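Local coordinates for protein Exo-poly-alpha-D-galacturonosidase (Thermotoga maritima, PDB 3JUR) that probably hydrolyses polygalacturonate, releasing galacturonate units from chain ends as an exo-acting glycosidase built on a beta-helix, at residues Leu418-Gln423 with Glu442-Leu447. Sequence-based numbering, arbitrary orientation.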
loop_
_atom_site.group_PDB
_atom_site.type_symbol
_atom_site.label_atom_id
_atom_site.label_comp_id
_atom_site.label_asym_id
_atom_site.label_seq_id
_atom_site.Cartn_x
_atom_site.Cartn_y
_atom_site.Cartn_z
ATOM N N LEU D 418 8.054 -5.077 16.639
ATOM C CA LEU D 418 8.334 -6.058 17.673
ATOM C C LEU D 418 7.713 -5.493 18.936
ATOM O O LEU D 418 8.095 -4.410 19.392
ATOM C CB LEU D 418 9.841 -6.310 17.839
ATOM C CG LEU D 418 10.254 -7.365 18.880
ATOM C CD1 LEU D 418 11.617 -7.958 18.577
ATOM C CD2 LEU D 418 10.266 -6.763 20.278
ATOM N N LEU D 419 6.727 -6.209 19.466
ATOM C CA LEU D 419 6.044 -5.805 20.688
ATOM C C LEU D 419 6.058 -6.951 21.684
ATOM O O LEU D 419 5.673 -8.068 21.352
ATOM C CB LEU D 419 4.593 -5.388 20.406
ATOM C CG LEU D 419 3.786 -4.897 21.623
ATOM C CD1 LEU D 419 4.236 -3.494 22.066
ATOM C CD2 LEU D 419 2.279 -4.918 21.348
ATOM N N GLU D 420 6.511 -6.670 22.902
ATOM C CA GLU D 420 6.386 -7.626 23.992
ATOM C C GLU D 420 6.024 -6.897 25.275
ATOM O O GLU D 420 6.758 -6.002 25.727
ATOM C CB GLU D 420 7.660 -8.466 24.170
ATOM C CG GLU D 420 7.396 -9.759 24.966
ATOM C CD GLU D 420 8.632 -10.624 25.199
ATOM O OE1 GLU D 420 9.695 -10.092 25.600
ATOM O OE2 GLU D 420 8.528 -11.850 25.005
ATOM N N PHE D 421 4.896 -7.289 25.858
ATOM C CA PHE D 421 4.373 -6.666 27.081
ATOM C C PHE D 421 4.156 -5.159 26.893
ATOM O O PHE D 421 4.728 -4.319 27.602
ATOM C CB PHE D 421 5.279 -6.961 28.281
ATOM C CG PHE D 421 5.546 -8.435 28.503
ATOM C CD1 PHE D 421 4.497 -9.341 28.645
ATOM C CD2 PHE D 421 6.850 -8.907 28.597
ATOM C CE1 PHE D 421 4.738 -10.703 28.862
ATOM C CE2 PHE D 421 7.104 -10.273 28.815
ATOM C CZ PHE D 421 6.046 -11.168 28.947
ATOM N N GLY D 422 3.319 -4.828 25.920
ATOM C CA GLY D 422 3.031 -3.446 25.603
ATOM C C GLY D 422 1.649 -3.273 25.013
ATOM O O GLY D 422 0.985 -4.245 24.639
ATOM N N GLN D 423 1.233 -2.019 24.934
ATOM C CA GLN D 423 -0.049 -1.623 24.381
ATOM C C GLN D 423 0.272 -0.585 23.303
ATOM O O GLN D 423 0.750 0.502 23.611
ATOM C CB GLN D 423 -0.916 -1.034 25.501
ATOM C CG GLN D 423 -2.351 -0.660 25.120
ATOM C CD GLN D 423 -3.024 0.200 26.186
ATOM O OE1 GLN D 423 -2.399 1.094 26.763
ATOM N NE2 GLN D 423 -4.304 -0.069 26.450
ATOM N N GLU D 442 -2.458 -5.226 21.951
ATOM C CA GLU D 442 -2.077 -5.348 23.360
ATOM C C GLU D 442 -1.585 -6.760 23.637
ATOM O O GLU D 442 -2.317 -7.732 23.442
ATOM C CB GLU D 442 -3.239 -4.988 24.294
ATOM C CG GLU D 442 -2.852 -4.997 25.774
ATOM C CD GLU D 442 -3.946 -4.469 26.696
ATOM O OE1 GLU D 442 -3.677 -3.464 27.387
ATOM O OE2 GLU D 442 -5.060 -5.053 26.740
ATOM N N GLY D 443 -0.336 -6.856 24.080
ATOM C CA GLY D 443 0.285 -8.132 24.399
ATOM C C GLY D 443 1.643 -8.314 23.751
ATOM O O GLY D 443 2.593 -7.569 24.040
ATOM N N LYS D 444 1.734 -9.323 22.887
ATOM C CA LYS D 444 2.965 -9.657 22.174
ATOM C C LYS D 444 2.696 -9.659 20.678
ATOM O O LYS D 444 1.623 -10.074 20.237
ATOM C CB LYS D 444 3.476 -11.047 22.580
ATOM C CG LYS D 444 3.776 -11.217 24.063
ATOM C CD LYS D 444 4.305 -12.619 24.373
ATOM C CE LYS D 444 4.667 -12.735 25.842
ATOM N NZ LYS D 444 5.247 -14.061 26.193
ATOM N N ALA D 445 3.670 -9.200 19.897
ATOM C CA ALA D 445 3.547 -9.260 18.452
ATOM C C ALA D 445 4.881 -9.167 17.708
ATOM O O ALA D 445 5.852 -8.558 18.180
ATOM C CB ALA D 445 2.557 -8.195 17.942
ATOM N N LEU D 446 4.905 -9.783 16.536
ATOM C CA LEU D 446 5.992 -9.620 15.583
ATOM C C LEU D 446 5.405 -9.436 14.182
ATOM O O LEU D 446 4.780 -10.353 13.631
ATOM C CB LEU D 446 6.958 -10.811 15.630
ATOM C CG LEU D 446 8.221 -10.744 14.754
ATOM C CD1 LEU D 446 9.116 -9.586 15.151
ATOM C CD2 LEU D 446 8.996 -12.055 14.818
ATOM N N LEU D 447 5.601 -8.243 13.622
ATOM C CA LEU D 447 5.087 -7.914 12.298
ATOM C C LEU D 447 6.216 -7.598 11.336
ATOM O O LEU D 447 7.066 -6.741 11.600
ATOM C CB LEU D 447 4.099 -6.740 12.353
ATOM C CG LEU D 447 2.637 -7.079 12.645
ATOM C CD1 LEU D 447 2.410 -7.442 14.115
ATOM C CD2 LEU D 447 1.747 -5.918 12.242
#
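Residues 442-447 run antiparallel to 418-423, and both chains turn the same corner, Glu-420 and Phe-421 bending against Gly-443. Before the corner, Leu-419 N reaches Ala-445 O at 2.8 Å, almost straight and in the carbonyl plane, while Ala-445 N meets Leu-419 O at 2.7 Å from above that carbonyl's plane. Beyond it, Gly-443 N points nearly along the C=O axis of Gly-422 (N to O 3.0 Å); the return bond from Gly-422 N to Gly-443 O is weak. Gly-443 takes phi/psi of 130°/-117°, a backbone shape that suits glycine.

On the convex side, Lys-444 CG is anti to the carbonyl carbon (chi1 -59°) and Glu-420 CG anti to its backbone N, so their extended chains run alongside each other. Lys-444 CE lies 3.6 Å from Phe-421 CE1, and Glu-420 CG sits over one ring face, toward its rim. Lys-444 NZ stays 4.1 Å from Glu-420 OE2, beyond a salt bridge, whereas OE1 pairs with Arg-361. Inside, Leu-419 CB packs on Ala-445 CB at 4.3 Å. Past the corner, the Gln-423 amide and Glu-442 carboxylate overlie each other, planes nearly parallel, NE2 3.6 Å from OE1; bonds to Asp-402 N and Tyr-440 OH fix the amide's rotation.

Residues 442-447 also ladder antiparallel with a second subunit's strand, continuing the sheet. Phe-421 and Gly-422 opposite Gly-443 make a G1 beta bulge, where the final strands reverse at the C-terminal end of the right-handed parallel beta-helix of family 28.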